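PDB 5ITG: sorbitol dehydrogenase from Gluconobacter oxydans, which probably interconverts D-sorbitol and L-sorbose with an NADP(H) cofactor, as a Rossmann-fold oxidoreductase of the mannitol dehydrogenase family. Local coordinates for residues A[300-305]-A[371-376]; A[407-412]-A[425-430]; A[435-440]-A[446-451]. One frame throughout, in Å; residues are numbered along the deposited sequence.

Interaction 1 (A[300-305]-A[371-376])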
ATOM      1  N   ALA A 300      -1.874 -12.746  -4.500  1.00 11.55           N
ATOM      2  CA  ALA A 300      -2.207 -14.155  -4.661  1.00 12.41           C
ATOM      3  C   ALA A 300      -0.930 -14.990  -4.649  1.00 12.05           C
ATOM      4  O   ALA A 300      -0.897 -16.083  -4.077  1.00  9.64           O
ATOM      5  CB  ALA A 300      -2.952 -14.375  -5.991  1.00  7.34           C
ATOM      6  N   GLY A 301       0.107 -14.478  -5.310  1.00 14.15           N
ATOM      7  CA  GLY A 301       1.374 -15.197  -5.371  1.00 13.04           C
ATOM      8  C   GLY A 301       2.045 -15.267  -4.013  1.00 13.34           C
ATOM      9  O   GLY A 301       2.692 -16.258  -3.676  1.00 13.02           O
ATOM     10  N   HIS A 302       1.893 -14.204  -3.231  1.00 13.92           N
ATOM     11  CA  HIS A 302       2.489 -14.151  -1.906  1.00 15.07           C
ATOM     12  C   HIS A 302       1.971 -15.306  -1.043  1.00 14.31           C
ATOM     13  O   HIS A 302       2.758 -15.996  -0.401  1.00 14.57           O
ATOM     14  CB  HIS A 302       2.177 -12.802  -1.245  1.00 15.61           C
ATOM     15  CG  HIS A 302       3.374 -12.143  -0.630  1.00 18.91           C
ATOM     16  ND1 HIS A 302       3.415 -10.797  -0.340  1.00 20.37           N
ATOM     17  CD2 HIS A 302       4.582 -12.643  -0.273  1.00 19.13           C
ATOM     18  CE1 HIS A 302       4.597 -10.494   0.167  1.00 21.43           C
ATOM     19  NE2 HIS A 302       5.325 -11.596   0.218  1.00 20.19           N
ATOM     20  N   VAL A 303       0.661 -15.542  -1.040  1.00 14.89           N
ATOM     21  CA  VAL A 303       0.142 -16.638  -0.230  1.00 14.79           C
ATOM     22  C   VAL A 303       0.352 -18.008  -0.860  1.00 16.74           C
ATOM     23  O   VAL A 303       0.477 -18.999  -0.140  1.00 15.23           O
ATOM     24  CB  VAL A 303      -1.349 -16.460   0.130  1.00 15.75           C
ATOM     25  CG1 VAL A 303      -1.493 -15.320   1.137  1.00 16.43           C
ATOM     26  CG2 VAL A 303      -2.175 -16.195  -1.110  1.00 14.78           C
HETATM   27  N   MSE A 304       0.397 -18.078  -2.189  1.00 14.35           N
HETATM   28  CA  MSE A 304       0.630 -19.368  -2.846  1.00 16.28           C
HETATM   29  C   MSE A 304       2.038 -19.838  -2.486  1.00 17.05           C
HETATM   30  O   MSE A 304       2.340 -21.038  -2.486  1.00 17.41           O
HETATM   31  CB  MSE A 304       0.492 -19.247  -4.366  1.00 16.31           C
HETATM   32  CG  MSE A 304       0.842 -20.518  -5.125  1.00 17.03           C
HETATM   33 SE   MSE A 304      -0.224 -22.081  -4.639  0.94 25.90          SE
HETATM   34  CE  MSE A 304      -1.825 -21.687  -5.667  1.00 20.64           C
ATOM     35  N   LEU A 305       2.898 -18.879  -2.173  1.00 16.77           N
ATOM     36  CA  LEU A 305       4.265 -19.188  -1.779  1.00 17.25           C
ATOM     37  C   LEU A 305       4.339 -19.503  -0.282  1.00 18.08           C
ATOM     38  O   LEU A 305       4.910 -20.518   0.134  1.00 16.25           O
ATOM     39  CB  LEU A 305       5.182 -17.993  -2.062  1.00 17.40           C
ATOM     40  CG  LEU A 305       6.637 -18.145  -1.597  1.00 18.94           C
ATOM     41  CD1 LEU A 305       7.360 -19.151  -2.497  1.00 22.59           C
ATOM     42  CD2 LEU A 305       7.346 -16.804  -1.648  1.00 20.80           C
ATOM     43  N   LEU A 371       4.646 -16.475   8.297  1.00 21.79           N
ATOM     44  CA  LEU A 371       3.462 -16.520   9.148  1.00 24.80           C
ATOM     45  C   LEU A 371       2.700 -15.202   9.100  1.00 25.01           C
ATOM     46  O   LEU A 371       1.472 -15.184   9.192  1.00 25.49           O
ATOM     47  CB  LEU A 371       3.849 -16.858  10.596  1.00 25.92           C
ATOM     48  CG  LEU A 371       3.978 -18.360  10.880  1.00 27.94           C
ATOM     49  CD1 LEU A 371       4.434 -18.594  12.314  1.00 28.41           C
ATOM     50  CD2 LEU A 371       2.629 -19.033  10.640  1.00 27.02           C
ATOM     51  N   ARG A 372       3.424 -14.100   8.937  1.00 25.62           N
ATOM     52  CA  ARG A 372       2.784 -12.792   8.881  1.00 25.73           C
ATOM     53  C   ARG A 372       1.975 -12.668   7.593  1.00 23.76           C
ATOM     54  O   ARG A 372       0.865 -12.130   7.587  1.00 21.16           O
ATOM     55  CB  ARG A 372       3.833 -11.682   8.944  1.00 29.37           C
ATOM     56  CG  ARG A 372       3.406 -10.498   9.804  1.00 35.67           C
ATOM     57  CD  ARG A 372       4.321  -9.301   9.604  1.00 37.71           C
ATOM     58  NE  ARG A 372       4.211  -8.763   8.251  1.00 40.34           N
ATOM     59  CZ  ARG A 372       3.084  -8.298   7.721  1.00 42.77           C
ATOM     60  NH1 ARG A 372       1.961  -8.299   8.433  1.00 44.51           N
ATOM     61  NH2 ARG A 372       3.075  -7.834   6.478  1.00 42.38           N
ATOM     62  N   ILE A 373       2.536 -13.173   6.503  1.00 20.93           N
ATOM     63  CA  ILE A 373       1.860 -13.136   5.212  1.00 19.71           C
ATOM     64  C   ILE A 373       0.595 -13.988   5.278  1.00 19.94           C
ATOM     65  O   ILE A 373      -0.415 -13.672   4.651  1.00 20.41           O
ATOM     66  CB  ILE A 373       2.781 -13.677   4.087  1.00 19.10           C
ATOM     67  CG1 ILE A 373       4.007 -12.770   3.947  1.00 18.59           C
ATOM     68  CG2 ILE A 373       2.021 -13.755   2.764  1.00 16.21           C
ATOM     69  CD1 ILE A 373       3.678 -11.316   3.647  1.00 17.66           C
ATOM     70  N   ALA A 374       0.653 -15.059   6.066  1.00 19.42           N
ATOM     71  CA  ALA A 374      -0.473 -15.972   6.207  1.00 20.83           C
ATOM     72  C   ALA A 374      -1.555 -15.493   7.182  1.00 22.80           C
ATOM     73  O   ALA A 374      -2.635 -16.087   7.248  1.00 23.67           O
ATOM     74  CB  ALA A 374       0.034 -17.348   6.631  1.00 21.13           C
ATOM     75  N   SER A 375      -1.278 -14.425   7.927  1.00 22.07           N
ATOM     76  CA  SER A 375      -2.257 -13.909   8.885  1.00 23.57           C
ATOM     77  C   SER A 375      -3.516 -13.426   8.168  1.00 24.11           C
ATOM     78  O   SER A 375      -3.438 -12.732   7.152  1.00 22.70           O
ATOM     79  CB  SER A 375      -1.653 -12.772   9.729  1.00 25.72           C
ATOM     80  OG  SER A 375      -1.327 -11.629   8.950  1.00 29.23           O
ATOM     81  N   ASP A 376      -4.672 -13.800   8.709  1.00 22.99           N
ATOM     82  CA  ASP A 376      -5.963 -13.444   8.123  1.00 22.38           C
ATOM     83  C   ASP A 376      -6.030 -14.124   6.756  1.00 21.46           C
ATOM     84  O   ASP A 376      -6.594 -13.587   5.804  1.00 19.48           O
ATOM     85  CB  ASP A 376      -6.097 -11.920   7.971  1.00 23.40           C
ATOM     86  CG  ASP A 376      -7.533 -11.477   7.717  1.00 24.61           C
ATOM     87  OD1 ASP A 376      -8.455 -12.316   7.830  1.00 23.95           O
ATOM     88  OD2 ASP A 376      -7.743 -10.285   7.413  1.00 25.48           O
TER

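Interaction 2 (A[407-412]-A[425-430])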
ATOM      1  N   ALA A 407      -5.312 -26.907  -0.555  1.00 14.76           N
ATOM      2  CA  ALA A 407      -4.905 -28.008   0.314  1.00 15.16           C
ATOM      3  C   ALA A 407      -3.767 -27.587   1.239  1.00 15.68           C
ATOM      4  O   ALA A 407      -3.707 -28.016   2.395  1.00 16.48           O
ATOM      5  CB  ALA A 407      -4.483 -29.213  -0.525  1.00 12.84           C
ATOM      6  N   SER A 408      -2.866 -26.753   0.722  1.00 16.28           N
ATOM      7  CA  SER A 408      -1.729 -26.258   1.491  1.00 16.23           C
ATOM      8  C   SER A 408      -2.209 -25.330   2.597  1.00 17.53           C
ATOM      9  O   SER A 408      -1.732 -25.397   3.732  1.00 19.23           O
ATOM     10  CB  SER A 408      -0.751 -25.505   0.578  1.00 18.95           C
ATOM     11  OG  SER A 408      -0.035 -26.407  -0.244  1.00 23.80           O
ATOM     12  N   TYR A 409      -3.149 -24.457   2.257  1.00 16.35           N
ATOM     13  CA  TYR A 409      -3.720 -23.539   3.226  1.00 16.99           C
ATOM     14  C   TYR A 409      -4.369 -24.348   4.357  1.00 14.58           C
ATOM     15  O   TYR A 409      -4.122 -24.090   5.540  1.00 16.49           O
ATOM     16  CB  TYR A 409      -4.772 -22.643   2.555  1.00 14.66           C
ATOM     17  CG  TYR A 409      -5.565 -21.795   3.530  1.00 15.86           C
ATOM     18  CD1 TYR A 409      -4.953 -20.787   4.272  1.00 17.97           C
ATOM     19  CD2 TYR A 409      -6.925 -22.023   3.728  1.00 16.68           C
ATOM     20  CE1 TYR A 409      -5.680 -20.023   5.198  1.00 19.09           C
ATOM     21  CE2 TYR A 409      -7.660 -21.267   4.645  1.00 18.96           C
ATOM     22  CZ  TYR A 409      -7.033 -20.273   5.376  1.00 19.38           C
ATOM     23  OH  TYR A 409      -7.757 -19.535   6.294  1.00 20.37           O
ATOM     24  N   LEU A 410      -5.190 -25.327   3.989  1.00 15.24           N
ATOM     25  CA  LEU A 410      -5.878 -26.155   4.978  1.00 16.55           C
ATOM     26  C   LEU A 410      -4.924 -26.949   5.866  1.00 18.21           C
ATOM     27  O   LEU A 410      -5.155 -27.084   7.069  1.00 19.20           O
ATOM     28  CB  LEU A 410      -6.866 -27.099   4.285  1.00 19.01           C
ATOM     29  CG  LEU A 410      -8.042 -26.340   3.659  1.00 19.42           C
ATOM     30  CD1 LEU A 410      -9.001 -27.308   2.977  1.00 16.65           C
ATOM     31  CD2 LEU A 410      -8.752 -25.541   4.751  1.00 19.53           C
ATOM     32  N   GLU A 411      -3.856 -27.477   5.282  1.00 17.46           N
ATOM     33  CA  GLU A 411      -2.886 -28.223   6.070  1.00 19.86           C
ATOM     34  C   GLU A 411      -2.062 -27.273   6.945  1.00 19.84           C
ATOM     35  O   GLU A 411      -1.714 -27.607   8.078  1.00 22.06           O
ATOM     36  CB  GLU A 411      -1.987 -29.052   5.151  1.00 19.93           C
ATOM     37  CG  GLU A 411      -2.705 -30.260   4.556  1.00 21.47           C
ATOM     38  CD  GLU A 411      -3.197 -31.226   5.632  1.00 24.38           C
ATOM     39  OE1 GLU A 411      -2.355 -31.714   6.414  1.00 25.86           O
ATOM     40  OE2 GLU A 411      -4.420 -31.500   5.693  1.00 23.17           O
HETATM   41  N   MSE A 412      -1.770 -26.079   6.429  1.00 20.53           N
HETATM   42  CA  MSE A 412      -0.997 -25.088   7.181  1.00 20.54           C
HETATM   43  C   MSE A 412      -1.752 -24.717   8.459  1.00 21.47           C
HETATM   44  O   MSE A 412      -1.160 -24.512   9.521  1.00 19.46           O
HETATM   45  CB  MSE A 412      -0.766 -23.834   6.321  1.00 21.60           C
HETATM   46  CG  MSE A 412       0.007 -22.706   7.004  1.00 23.84           C
HETATM   47 SE   MSE A 412      -1.084 -21.550   8.144  0.86 28.33          SE
HETATM   48  CE  MSE A 412      -2.286 -20.809   6.789  1.00 25.67           C
ATOM     49  N   SER A 425      -1.214 -19.783  13.485  1.00 27.87           N
ATOM     50  CA  SER A 425      -1.469 -18.688  12.563  1.00 27.44           C
ATOM     51  C   SER A 425      -2.644 -17.865  13.065  1.00 26.38           C
ATOM     52  O   SER A 425      -3.470 -18.347  13.841  1.00 25.54           O
ATOM     53  CB  SER A 425      -1.764 -19.210  11.156  1.00 26.87           C
ATOM     54  OG  SER A 425      -2.962 -19.953  11.119  1.00 28.85           O
ATOM     55  N   SER A 426      -2.713 -16.621  12.618  1.00 27.05           N
ATOM     56  CA  SER A 426      -3.785 -15.721  13.017  1.00 27.80           C
ATOM     57  C   SER A 426      -4.911 -15.655  11.979  1.00 27.26           C
ATOM     58  O   SER A 426      -4.666 -15.482  10.785  1.00 26.73           O
ATOM     59  CB  SER A 426      -3.212 -14.321  13.250  1.00 30.77           C
ATOM     60  OG  SER A 426      -4.238 -13.353  13.370  1.00 34.19           O
ATOM     61  N   GLU A 427      -6.142 -15.819  12.450  1.00 24.55           N
ATOM     62  CA  GLU A 427      -7.325 -15.748  11.601  1.00 24.49           C
ATOM     63  C   GLU A 427      -8.392 -15.040  12.431  1.00 24.41           C
ATOM     64  O   GLU A 427      -9.232 -15.678  13.064  1.00 25.76           O
ATOM     65  CB  GLU A 427      -7.799 -17.149  11.206  1.00 21.95           C
ATOM     66  CG  GLU A 427      -6.855 -17.882  10.257  1.00 23.70           C
ATOM     67  CD  GLU A 427      -7.002 -17.439   8.809  1.00 24.64           C
ATOM     68  OE1 GLU A 427      -7.674 -16.416   8.552  1.00 20.02           O
ATOM     69  OE2 GLU A 427      -6.439 -18.120   7.926  1.00 23.87           O
ATOM     70  N   PRO A 428      -8.361 -13.705  12.441  1.00 25.71           N
ATOM     71  CA  PRO A 428      -9.310 -12.877  13.192  1.00 27.11           C
ATOM     72  C   PRO A 428     -10.787 -13.209  12.985  1.00 27.81           C
ATOM     73  O   PRO A 428     -11.567 -13.177  13.932  1.00 29.01           O
ATOM     74  CB  PRO A 428      -8.968 -11.464  12.728  1.00 27.45           C
ATOM     75  CG  PRO A 428      -7.500 -11.545  12.482  1.00 26.72           C
ATOM     76  CD  PRO A 428      -7.382 -12.858  11.735  1.00 25.93           C
ATOM     77  N   THR A 429     -11.167 -13.539  11.754  1.00 27.23           N
ATOM     78  CA  THR A 429     -12.565 -13.835  11.444  1.00 27.11           C
ATOM     79  C   THR A 429     -13.020 -15.224  11.875  1.00 28.72           C
ATOM     80  O   THR A 429     -14.208 -15.535  11.812  1.00 29.36           O
ATOM     81  CB  THR A 429     -12.842 -13.692   9.932  1.00 26.10           C
ATOM     82  OG1 THR A 429     -12.096 -14.683   9.213  1.00 23.19           O
ATOM     83  CG2 THR A 429     -12.442 -12.309   9.445  1.00 24.25           C
ATOM     84  N   TYR A 430     -12.082 -16.060  12.301  1.00 28.69           N
ATOM     85  CA  TYR A 430     -12.420 -17.411  12.732  1.00 28.75           C
ATOM     86  C   TYR A 430     -12.766 -17.457  14.214  1.00 30.68           C
ATOM     87  O   TYR A 430     -12.150 -16.767  15.029  1.00 28.31           O
ATOM     88  CB  TYR A 430     -11.254 -18.374  12.470  1.00 28.15           C
ATOM     89  CG  TYR A 430     -11.078 -18.798  11.027  1.00 28.77           C
ATOM     90  CD1 TYR A 430     -11.849 -18.237  10.007  1.00 28.52           C
ATOM     91  CD2 TYR A 430     -10.127 -19.759  10.680  1.00 29.07           C
ATOM     92  CE1 TYR A 430     -11.673 -18.626   8.674  1.00 28.42           C
ATOM     93  CE2 TYR A 430      -9.943 -20.150   9.359  1.00 27.66           C
ATOM     94  CZ  TYR A 430     -10.717 -19.579   8.360  1.00 27.87           C
ATOM     95  OH  TYR A 430     -10.518 -19.949   7.047  1.00 25.68           O
TER

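Interaction 3 (A[435-440]-A[446-451])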
ATOM      1  N   TRP A 435     -12.230 -22.834  13.806  1.00 33.83           N
ATOM      2  CA  TRP A 435     -10.992 -23.481  14.225  1.00 34.28           C
ATOM      3  C   TRP A 435     -11.137 -24.970  14.494  1.00 35.08           C
ATOM      4  O   TRP A 435     -10.174 -25.721  14.347  1.00 34.49           O
ATOM      5  CB  TRP A 435     -10.410 -22.783  15.459  1.00 33.84           C
ATOM      6  CG  TRP A 435      -9.540 -21.610  15.120  1.00 33.69           C
ATOM      7  CD1 TRP A 435      -9.720 -20.314  15.507  1.00 33.00           C
ATOM      8  CD2 TRP A 435      -8.341 -21.629  14.330  1.00 31.98           C
ATOM      9  NE1 TRP A 435      -8.709 -19.526  15.011  1.00 31.58           N
ATOM     10  CE2 TRP A 435      -7.849 -20.307  14.285  1.00 31.27           C
ATOM     11  CE3 TRP A 435      -7.635 -22.635  13.657  1.00 32.18           C
ATOM     12  CZ2 TRP A 435      -6.680 -19.961  13.593  1.00 31.61           C
ATOM     13  CZ3 TRP A 435      -6.471 -22.294  12.969  1.00 31.34           C
ATOM     14  CH2 TRP A 435      -6.008 -20.967  12.944  1.00 29.73           C
ATOM     15  N   LYS A 436     -12.331 -25.400  14.890  1.00 35.45           N
ATOM     16  CA  LYS A 436     -12.559 -26.816  15.149  1.00 37.62           C
ATOM     17  C   LYS A 436     -12.420 -27.567  13.833  1.00 37.43           C
ATOM     18  O   LYS A 436     -11.776 -28.612  13.766  1.00 39.00           O
ATOM     19  CB  LYS A 436     -13.961 -27.052  15.718  1.00 40.28           C
ATOM     20  CG  LYS A 436     -14.321 -28.531  15.862  1.00 42.89           C
ATOM     21  CD  LYS A 436     -15.748 -28.714  16.365  1.00 46.04           C
ATOM     22  CE  LYS A 436     -16.090 -30.186  16.574  1.00 46.32           C
ATOM     23  NZ  LYS A 436     -17.456 -30.359  17.147  1.00 45.39           N
ATOM     24  N   LEU A 437     -13.034 -27.024  12.790  1.00 36.30           N
ATOM     25  CA  LEU A 437     -12.980 -27.629  11.464  1.00 35.58           C
ATOM     26  C   LEU A 437     -11.544 -27.650  10.958  1.00 34.73           C
ATOM     27  O   LEU A 437     -11.047 -28.679  10.503  1.00 35.18           O
ATOM     28  CB  LEU A 437     -13.847 -26.833  10.484  1.00 34.90           C
ATOM     29  CG  LEU A 437     -15.358 -26.825  10.729  1.00 34.62           C
ATOM     30  CD1 LEU A 437     -16.029 -25.882   9.742  1.00 34.00           C
ATOM     31  CD2 LEU A 437     -15.909 -28.235  10.580  1.00 34.34           C
ATOM     32  N   ALA A 438     -10.890 -26.499  11.045  1.00 35.49           N
ATOM     33  CA  ALA A 438      -9.515 -26.345  10.590  1.00 36.78           C
ATOM     34  C   ALA A 438      -8.568 -27.357  11.216  1.00 37.67           C
ATOM     35  O   ALA A 438      -7.614 -27.792  10.576  1.00 36.47           O
ATOM     36  CB  ALA A 438      -9.029 -24.940  10.894  1.00 35.11           C
ATOM     37  N   LYS A 439      -8.832 -27.733  12.464  1.00 39.34           N
ATOM     38  CA  LYS A 439      -7.968 -28.683  13.155  1.00 41.27           C
ATOM     39  C   LYS A 439      -8.458 -30.125  13.131  1.00 41.31           C
ATOM     40  O   LYS A 439      -7.772 -31.021  13.622  1.00 41.99           O
ATOM     41  CB  LYS A 439      -7.742 -28.231  14.600  1.00 42.57           C
ATOM     42  CG  LYS A 439      -7.043 -26.886  14.705  1.00 44.93           C
ATOM     43  CD  LYS A 439      -6.668 -26.554  16.135  1.00 47.71           C
ATOM     44  CE  LYS A 439      -5.936 -25.221  16.207  1.00 50.91           C
ATOM     45  NZ  LYS A 439      -4.675 -25.232  15.405  1.00 52.77           N
ATOM     46  N   ALA A 440      -9.634 -30.357  12.556  1.00 41.04           N
ATOM     47  CA  ALA A 440     -10.170 -31.711  12.472  1.00 43.00           C
ATOM     48  C   ALA A 440      -9.103 -32.627  11.871  1.00 44.50           C
ATOM     49  O   ALA A 440      -8.244 -32.175  11.114  1.00 43.90           O
ATOM     50  CB  ALA A 440     -11.423 -31.727  11.610  1.00 41.25           C
ATOM     51  N   SER A 446     -12.744 -29.007   6.946  1.00 24.79           N
ATOM     52  CA  SER A 446     -12.303 -27.634   6.710  1.00 25.52           C
ATOM     53  C   SER A 446     -12.622 -27.060   5.330  1.00 24.77           C
ATOM     54  O   SER A 446     -12.358 -25.891   5.072  1.00 24.44           O
ATOM     55  CB  SER A 446     -10.804 -27.472   7.033  1.00 23.87           C
ATOM     56  OG  SER A 446     -10.001 -28.409   6.348  1.00 26.88           O
ATOM     57  N   LEU A 447     -13.203 -27.867   4.448  1.00 24.99           N
ATOM     58  CA  LEU A 447     -13.580 -27.366   3.130  1.00 26.19           C
ATOM     59  C   LEU A 447     -14.740 -26.391   3.321  1.00 27.48           C
ATOM     60  O   LEU A 447     -15.020 -25.559   2.459  1.00 25.52           O
ATOM     61  CB  LEU A 447     -14.005 -28.515   2.212  1.00 27.63           C
ATOM     62  CG  LEU A 447     -12.884 -29.375   1.619  1.00 29.31           C
ATOM     63  CD1 LEU A 447     -13.475 -30.548   0.857  1.00 29.80           C
ATOM     64  CD2 LEU A 447     -12.029 -28.528   0.694  1.00 30.23           C
ATOM     65  N   LYS A 448     -15.404 -26.491   4.471  1.00 27.39           N
ATOM     66  CA  LYS A 448     -16.527 -25.611   4.778  1.00 27.88           C
ATOM     67  C   LYS A 448     -16.103 -24.252   5.341  1.00 27.20           C
ATOM     68  O   LYS A 448     -16.953 -23.392   5.570  1.00 27.33           O
ATOM     69  CB  LYS A 448     -17.475 -26.299   5.769  1.00 29.98           C
ATOM     70  CG  LYS A 448     -17.961 -27.666   5.301  1.00 34.18           C
ATOM     71  CD  LYS A 448     -18.773 -28.376   6.381  1.00 39.22           C
ATOM     72  CE  LYS A 448     -17.925 -28.712   7.606  1.00 38.73           C
ATOM     73  NZ  LYS A 448     -18.760 -29.310   8.681  1.00 41.78           N
ATOM     74  N   LEU A 449     -14.803 -24.045   5.566  1.00 24.67           N
ATOM     75  CA  LEU A 449     -14.347 -22.757   6.101  1.00 23.13           C
ATOM     76  C   LEU A 449     -14.804 -21.630   5.178  1.00 22.64           C
ATOM     77  O   LEU A 449     -14.955 -21.830   3.978  1.00 22.48           O
ATOM     78  CB  LEU A 449     -12.822 -22.728   6.247  1.00 21.47           C
ATOM     79  CG  LEU A 449     -12.234 -23.602   7.358  1.00 21.27           C
ATOM     80  CD1 LEU A 449     -10.711 -23.648   7.244  1.00 21.16           C
ATOM     81  CD2 LEU A 449     -12.664 -23.055   8.716  1.00 20.99           C
ATOM     82  N   PRO A 450     -15.031 -20.430   5.734  1.00 22.67           N
ATOM     83  CA  PRO A 450     -15.478 -19.253   4.976  1.00 21.85           C
ATOM     84  C   PRO A 450     -14.517 -18.808   3.873  1.00 21.55           C
ATOM     85  O   PRO A 450     -14.911 -18.102   2.946  1.00 21.16           O
ATOM     86  CB  PRO A 450     -15.621 -18.179   6.054  1.00 22.78           C
ATOM     87  CG  PRO A 450     -15.891 -18.963   7.306  1.00 24.50           C
ATOM     88  CD  PRO A 450     -14.927 -20.117   7.169  1.00 23.47           C
ATOM     89  N   ALA A 451     -13.261 -19.222   3.980  1.00 20.85           N
ATOM     90  CA  ALA A 451     -12.239 -18.842   3.007  1.00 20.41           C
ATOM     91  C   ALA A 451     -12.609 -19.153   1.558  1.00 20.31           C
ATOM     92  O   ALA A 451     -12.209 -18.427   0.644  1.00 20.43           O
ATOM     93  CB  ALA A 451     -10.912 -19.533   3.356  1.00 18.85           C
TER
HETATM   94  O   HOH W   1      -7.774 -27.260   7.758  1.00 20.31           O

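Interaction 1 (A[300-305]-A[371-376])
The helix carrying His302 and Val303 passes close to the last turn of the short helix carrying Ile373, with 6.5 Å between CA of Val303 and CA of Ala374. Ile373 does most of the touching. Its CD1 sits over one face of the His302 imidazole as a CH-pi contact, 3.9 Å from the ring centroid and offset toward the rim. The atom closest to it is CE1 of His302, 3.7 Å from Ile373 CD1. A bend at chi2 (-58°) turns CD1 over the ring, while CG2 of Ile373 packs 4.0 Å from CG of His302. The two side chains cross at about a right angle. This joins the long helix 288-312 to the short helix 370-374 within the helical C-terminal domain of the mannitol dehydrogenase family. Phe361 also stacks with the His302 ring. On the next residue, CG1 of Val303 lies 4.2 Å from CG2 of Ile373. No hydrogen bond crosses the contact. The end of helix 370-374 is tied within itself: Ser375 OG donates to Arg372 O at 2.6 Å, and Ser375 N bonds to that same oxygen. Asp376 is the N-cap of helix 377-394, and its OD1 is hydrogen-bonded to Ser379 OG.

Interaction 2 (A[407-412]-A[425-430])
The hydroxyl of Tyr409 gives its hydrogen to Glu427 and receives one from Tyr430. The first bond is short, with Tyr409 OH 2.5 Å from Glu427 OE2. The second has Tyr430 OH 2.9 Å from Tyr409 OH. Both partners lie at the edge of the Tyr409 ring, in its plane. The carboxylate plane is turned 82° from that of the ring. OE2 is met from above the carboxylate plane, 53° out of it. The two hydroxyls form a short hydrogen-bonded chain that runs from Tyr430 through Tyr409 into one carboxylate oxygen. Each bond would probably strengthen the next. The other oxygen, OE1, accepts from Cys378 N at the start of helix 377-394, so both oxygens of this buried group are held. That both act as acceptors is consistent with a charged glutamate. The N-terminal end of that helix would probably add to its stability as an anion.

Tyr409 reaches outward from its helix with CG anti to the backbone N (chi1 171°). Glu427 and Tyr430 come at it from the opposite direction. The carboxylate carbon also lies over one face of the Tyr430 ring, 4.0 Å above its plane and offset toward the rim. Further out, the selenium of selenomethionine Met412 packs 3.9 Å from OG and CB of Ser425. Bends at chi2 and chi3 curl the Met412 chain to bring SE there.

A type I beta turn from Glu427 to Tyr430, closed by Tyr430 N to Glu427 O at 3.0 Å, presents both partners to the same tyrosine. The irregular segment between helices 400-412 and 432-439 folds back on the first of them, within the helical C-terminal domain of the mannitol dehydrogenase family.

Interaction 3 (A[435-440]-A[446-451])
Leu437 and Ala438 meet Ser446, Lys448 and Leu449 with no flat side chain between them. The one aromatic ring here, the indole of Trp435, takes no part and packs on Ser425 instead. What meets is mostly aliphatic. The Lys448 chain crosses Leu437 at about a right angle, and its CE and NZ each lie 3.6 Å from CD2 of Leu437. A bend at chi3 (-65°) carries the amino end over that methyl. Deeper in, Leu449 reaches the helix with both branches: CD2 is 4.3 Å from CB of Leu437, and CD1 is 4.2 Å from CB of Ala438.

The backbones come close, with CA of Leu437 4.8 Å from CA of Ser446. CB of Ser446 rests 3.7 Å from the carbonyl oxygen of Leu437, an oxygen that accepts from Ala440 N. One water bridges the two sides. It donates to Ala438 O and accepts from Ser446 OG, at 2.9 Å each. The C-terminal part of helix 432-439 is thus packed against a following 3-10 segment at the outer end of the C-terminal domain.

No direct hydrogen bond spans the pair. Apolar packing and a single water hold it, with the water satisfying the carbonyl of Ala438. The exposed lysine lays its CE methylene and amino end against a leucine methyl, an apolar contact for CE but no polar partner for NZ across this pair.

From the N terminus, interaction 1 comes first and closes the longest loop, bringing helix 288-312 to helix 370-374 across 65 residues. Interaction 2 then closes a short loop after helix 400-412. Interaction 3 closes a shorter one after helix 432-439. The three are in series; none nests in or crosses another. They still form a connected row: Asp376 N lies 2.7 Å from Ser426 O, a probable hydrogen bond between interactions 1 and 2. Leu410 of helix 400-412 packs on Ser446 and Leu449, joining interactions 2 and 3. Interactions 1 and 3 do not touch, their nearest atoms about 8 Å apart. All belong to the C-terminal domain of the mannitol dehydrogenase family.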